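Local coordinates for protein RNA polymerase sigma-H factor (Fusobacterium nucleatum subsp. nucleatum, PDB 3MZY) that probably acts as a sigma-70 family initiation factor, binding DNA and helping to bring RNA polymerase to specific promoter start sites before being released, at residues D6-A18 and F32-I45. Residues are numbered along the deposited sequence; the frame is centred on the assembly and turned at random.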
loop_
_atom_site.group_PDB
_atom_site.type_symbol
_atom_site.label_atom_id
_atom_site.label_comp_id
_atom_site.label_asym_id
_atom_site.label_seq_id
_atom_site.Cartn_x
_atom_site.Cartn_y
_atom_site.Cartn_z
ATOM N N ASP A 6 10.089 -6.611 8.434
ATOM C CA ASP A 6 9.182 -6.642 9.591
ATOM C C ASP A 6 7.966 -5.741 9.401
ATOM O O ASP A 6 6.822 -6.226 9.332
ATOM C CB ASP A 6 9.930 -6.233 10.869
ATOM C CG ASP A 6 11.396 -5.919 10.616
ATOM O OD1 ASP A 6 11.657 -4.994 9.808
ATOM O OD2 ASP A 6 12.275 -6.586 11.218
ATOM N N LEU A 7 8.236 -4.437 9.305
ATOM C CA LEU A 7 7.211 -3.411 9.130
ATOM C C LEU A 7 6.541 -3.471 7.763
ATOM O O LEU A 7 5.552 -2.774 7.527
ATOM C CB LEU A 7 7.820 -2.020 9.337
ATOM C CG LEU A 7 8.192 -1.596 10.761
ATOM C CD1 LEU A 7 9.218 -0.479 10.738
ATOM C CD2 LEU A 7 6.957 -1.175 11.543
ATOM N N VAL A 8 7.086 -4.290 6.868
ATOM C CA VAL A 8 6.563 -4.428 5.505
ATOM C C VAL A 8 5.103 -4.886 5.500
ATOM O O VAL A 8 4.289 -4.352 4.754
ATOM C CB VAL A 8 7.459 -5.351 4.636
ATOM C CG1 VAL A 8 6.771 -5.741 3.340
ATOM C CG2 VAL A 8 8.774 -4.662 4.331
ATOM N N GLN A 9 4.770 -5.858 6.342
ATOM C CA GLN A 9 3.381 -6.279 6.484
ATOM C C GLN A 9 2.478 -5.096 6.836
ATOM O O GLN A 9 1.424 -4.899 6.234
ATOM C CB GLN A 9 3.256 -7.393 7.513
ATOM C CG GLN A 9 2.879 -8.750 6.920
ATOM C CD GLN A 9 4.017 -9.442 6.180
ATOM O OE1 GLN A 9 4.576 -8.909 5.217
ATOM N NE2 GLN A 9 4.347 -10.650 6.622
ATOM N N GLU A 10 2.928 -4.285 7.782
ATOM C CA GLU A 10 2.156 -3.146 8.260
ATOM C C GLU A 10 1.926 -2.106 7.165
ATOM O O GLU A 10 0.810 -1.625 6.995
ATOM C CB GLU A 10 2.827 -2.548 9.504
ATOM C CG GLU A 10 2.509 -3.338 10.797
ATOM C CD GLU A 10 3.337 -4.625 10.987
ATOM O OE1 GLU A 10 4.360 -4.828 10.283
ATOM O OE2 GLU A 10 2.961 -5.433 11.863
ATOM N N GLY A 11 2.995 -1.799 6.424
ATOM C CA GLY A 11 2.965 -0.950 5.224
ATOM C C GLY A 11 1.877 -1.341 4.244
ATOM O O GLY A 11 1.024 -0.516 3.883
ATOM N N ILE A 12 1.894 -2.618 3.855
ATOM C CA ILE A 12 0.901 -3.193 2.985
ATOM C C ILE A 12 -0.499 -3.028 3.548
ATOM O O ILE A 12 -1.412 -2.633 2.817
ATOM C CB ILE A 12 1.171 -4.697 2.732
ATOM C CG1 ILE A 12 2.577 -4.887 2.142
ATOM C CG2 ILE A 12 0.093 -5.290 1.843
ATOM C CD1 ILE A 12 2.931 -6.323 1.793
ATOM N N LEU A 13 -0.677 -3.345 4.829
ATOM C CA LEU A 13 -1.985 -3.204 5.461
ATOM C C LEU A 13 -2.435 -1.744 5.313
ATOM O O LEU A 13 -3.551 -1.478 4.835
ATOM C CB LEU A 13 -1.917 -3.575 6.952
ATOM C CG LEU A 13 -3.115 -4.169 7.703
ATOM C CD1 LEU A 13 -3.146 -3.595 9.124
ATOM C CD2 LEU A 13 -4.482 -3.964 7.009
ATOM N N GLY A 14 -1.550 -0.821 5.723
ATOM C CA GLY A 14 -1.759 0.626 5.595
ATOM C C GLY A 14 -2.243 1.000 4.206
ATOM O O GLY A 14 -3.208 1.752 4.073
ATOM N N LEU A 15 -1.602 0.442 3.179
ATOM C CA LEU A 15 -1.938 0.739 1.804
ATOM C C LEU A 15 -3.322 0.211 1.420
ATOM O O LEU A 15 -4.103 0.923 0.782
ATOM C CB LEU A 15 -0.870 0.187 0.843
ATOM C CG LEU A 15 -1.161 0.230 -0.671
ATOM C CD1 LEU A 15 -1.164 1.655 -1.210
ATOM C CD2 LEU A 15 -0.175 -0.604 -1.468
ATOM N N LEU A 16 -3.596 -1.046 1.781
ATOM C CA LEU A 16 -4.883 -1.683 1.560
ATOM C C LEU A 16 -6.016 -0.903 2.219
ATOM O O LEU A 16 -7.131 -0.838 1.691
ATOM C CB LEU A 16 -4.845 -3.108 2.110
ATOM C CG LEU A 16 -4.785 -4.321 1.176
ATOM C CD1 LEU A 16 -4.139 -4.008 -0.165
ATOM C CD2 LEU A 16 -4.058 -5.457 1.883
ATOM N N LYS A 17 -5.713 -0.331 3.381
ATOM C CA LYS A 17 -6.630 0.554 4.096
ATOM C C LYS A 17 -6.813 1.839 3.310
ATOM O O LYS A 17 -7.939 2.283 3.098
ATOM C CB LYS A 17 -6.094 0.877 5.494
ATOM C CG LYS A 17 -6.485 -0.136 6.562
ATOM C CD LYS A 17 -6.213 0.403 7.961
ATOM C CE LYS A 17 -6.250 -0.706 8.986
ATOM N NZ LYS A 17 -6.164 -0.148 10.363
ATOM N N ALA A 18 -5.695 2.424 2.876
ATOM C CA ALA A 18 -5.715 3.614 2.037
ATOM C C ALA A 18 -6.689 3.437 0.873
ATOM O O ALA A 18 -7.554 4.280 0.648
ATOM C CB ALA A 18 -4.317 3.918 1.520
ATOM N N PHE A 32 -2.867 10.445 0.980
ATOM C CA PHE A 32 -3.704 9.618 1.850
ATOM C C PHE A 32 -3.002 8.290 2.125
ATOM O O PHE A 32 -2.993 7.801 3.258
ATOM C CB PHE A 32 -5.138 9.423 1.300
ATOM C CG PHE A 32 -6.050 8.658 2.248
ATOM C CD1 PHE A 32 -6.424 9.212 3.484
ATOM C CD2 PHE A 32 -6.515 7.373 1.919
ATOM C CE1 PHE A 32 -7.259 8.506 4.377
ATOM C CE2 PHE A 32 -7.352 6.665 2.798
ATOM C CZ PHE A 32 -7.724 7.234 4.030
ATOM N N ALA A 33 -2.384 7.737 1.096
ATOM C CA ALA A 33 -1.650 6.492 1.235
ATOM C C ALA A 33 -0.495 6.650 2.219
ATOM O O ALA A 33 -0.296 5.805 3.103
ATOM C CB ALA A 33 -1.160 6.011 -0.120
ATOM N N PHE A 34 0.226 7.764 2.082
ATOM C CA PHE A 34 1.393 8.081 2.905
ATOM C C PHE A 34 0.963 8.160 4.373
ATOM O O PHE A 34 1.590 7.558 5.253
ATOM C CB PHE A 34 2.024 9.387 2.384
ATOM C CG PHE A 34 3.118 9.964 3.265
ATOM C CD1 PHE A 34 4.381 9.368 3.337
ATOM C CD2 PHE A 34 2.896 11.150 3.980
ATOM C CE1 PHE A 34 5.404 9.945 4.147
ATOM C CE2 PHE A 34 3.907 11.722 4.778
ATOM C CZ PHE A 34 5.151 11.125 4.866
ATOM N N LEU A 35 -0.134 8.865 4.621
ATOM C CA LEU A 35 -0.753 8.896 5.947
ATOM C C LEU A 35 -1.089 7.509 6.541
ATOM O O LEU A 35 -0.574 7.158 7.614
ATOM C CB LEU A 35 -1.990 9.801 5.928
ATOM C CG LEU A 35 -1.904 11.200 6.551
ATOM C CD1 LEU A 35 -2.810 11.278 7.777
ATOM C CD2 LEU A 35 -0.451 11.684 6.878
ATOM N N CYS A 36 -1.925 6.729 5.836
ATOM C CA CYS A 36 -2.333 5.395 6.307
ATOM C C CYS A 36 -1.150 4.485 6.524
ATOM O O CYS A 36 -1.100 3.756 7.521
ATOM C CB CYS A 36 -3.322 4.721 5.357
ATOM S SG CYS A 36 -4.863 5.648 5.201
ATOM N N ILE A 37 -0.194 4.543 5.605
ATOM C CA ILE A 37 0.957 3.665 5.671
ATOM C C ILE A 37 1.847 3.962 6.876
ATOM O O ILE A 37 2.302 3.040 7.558
ATOM C CB ILE A 37 1.740 3.666 4.350
ATOM C CG1 ILE A 37 0.951 2.870 3.301
ATOM C CG2 ILE A 37 3.146 3.096 4.571
ATOM C CD1 ILE A 37 1.226 3.259 1.844
ATOM N N ARG A 38 2.045 5.237 7.187
ATOM C CA ARG A 38 2.859 5.550 8.355
ATOM C C ARG A 38 2.096 5.354 9.659
ATOM O O ARG A 38 2.702 5.034 10.671
ATOM C CB ARG A 38 3.500 6.935 8.243
ATOM C CG ARG A 38 4.522 7.011 7.087
ATOM C CD ARG A 38 5.302 8.313 7.116
ATOM N NE ARG A 38 6.214 8.433 8.260
ATOM C CZ ARG A 38 7.445 7.917 8.302
ATOM N NH1 ARG A 38 8.199 8.089 9.378
ATOM N NH2 ARG A 38 7.923 7.220 7.277
ATOM N N ARG A 39 0.771 5.500 9.631
ATOM C CA ARG A 39 -0.025 5.233 10.846
ATOM C C ARG A 39 0.125 3.755 11.208
ATOM O O ARG A 39 0.400 3.435 12.361
ATOM C CB ARG A 39 -1.507 5.652 10.717
ATOM N N GLU A 40 0.003 2.873 10.215
ATOM C CA GLU A 40 0.194 1.440 10.437
ATOM C C GLU A 40 1.583 1.076 10.925
ATOM O O GLU A 40 1.729 0.234 11.795
ATOM C CB GLU A 40 -0.121 0.612 9.188
ATOM C CG GLU A 40 -1.577 0.428 8.890
ATOM C CD GLU A 40 -2.391 -0.067 10.069
ATOM O OE1 GLU A 40 -3.481 0.498 10.287
ATOM O OE2 GLU A 40 -1.959 -1.011 10.767
HETATM N N MSE A 41 2.606 1.687 10.358
HETATM C CA MSE A 41 3.969 1.436 10.831
HETATM C C MSE A 41 4.150 1.864 12.276
HETATM O O MSE A 41 4.726 1.131 13.081
HETATM C CB MSE A 41 4.983 2.169 9.967
HETATM C CG MSE A 41 5.163 1.595 8.581
HETATM SE SE MSE A 41 5.977 2.908 7.390
HETATM C CE MSE A 41 7.660 3.321 8.346
ATOM N N ILE A 42 3.672 3.060 12.591
ATOM C CA ILE A 42 3.779 3.616 13.936
ATOM C C ILE A 42 2.962 2.858 14.989
ATOM O O ILE A 42 3.471 2.572 16.083
ATOM C CB ILE A 42 3.450 5.108 13.925
ATOM C CG1 ILE A 42 4.636 5.851 13.316
ATOM C CG2 ILE A 42 3.212 5.605 15.327
ATOM C CD1 ILE A 42 4.258 6.952 12.460
ATOM N N SER A 43 1.710 2.525 14.643
ATOM C CA SER A 43 0.898 1.571 15.413
ATOM C C SER A 43 1.678 0.322 15.841
ATOM O O SER A 43 1.583 -0.113 16.987
ATOM C CB SER A 43 -0.314 1.116 14.595
ATOM O OG SER A 43 -1.515 1.723 15.032
ATOM N N ALA A 44 2.433 -0.260 14.915
ATOM C CA ALA A 44 3.110 -1.527 15.179
ATOM C C ALA A 44 4.370 -1.313 15.998
ATOM O O ALA A 44 4.820 -2.222 16.710
ATOM C CB ALA A 44 3.429 -2.253 13.888
ATOM N N ILE A 45 4.939 -0.113 15.907
ATOM C CA ILE A 45 6.056 0.230 16.775
ATOM C C ILE A 45 5.547 0.589 18.185
ATOM O O ILE A 45 6.127 0.146 19.165
ATOM C CB ILE A 45 6.974 1.330 16.175
ATOM C CG1 ILE A 45 7.436 0.924 14.766
ATOM C CG2 ILE A 45 8.193 1.571 17.083
ATOM C CD1 ILE A 45 8.001 2.062 13.921
#
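Ile37 lies against the backbone of Gly11 and Gly14, its CG1 3.4 Å from Gly11 O, while its side chain lies beside that of Leu15, with Ile37 CD1 reaching Leu15 CB. Gly14, having no side chain, lets the helices come close: the axes of 8-18 and 32-45 approach to 7.3 Å, in a roughly antiparallel pair (140°), and the CA atoms of Gly14 and Ile37 are 4.1 Å apart. Leu15 and Ile37 also touch helix 112-121, which extends this apolar centre. Towards one end, Ala18 CB rests 3.7 Å from Ala33 CA and also meets Cys36 CB. Beyond it the Phe32 ring, swung anti to its backbone N (chi1 -175°), presents its edge to Ala18 O, and Cys36 SG lies above one face, displaced toward the ring's margin. Towards the other end Leu7 CD2 packs on Ile45 CG1, and Glu10 CG touches Ala44 CB at 3.4 Å.

Glu40 leads from this packing to the polar edge, a knob held among Glu10, Leu13, Gly14 and Lys17. Its CG presses on Gly14 CA (3.3 Å), and the bend at chi2 (-51°) places the carboxylate between Leu13 and Lys17. There the extended chain brings Lys17 NZ to Glu40 OE1 at 2.8 Å, from above the carboxylate plane, while Glu40 OE2 lies beside Leu13 CD1. Within sigma-70 region 2 the helix pair thus combines close packing at Gly14 with one salt bridge at its polar edge, which probably offsets the charge of Glu40.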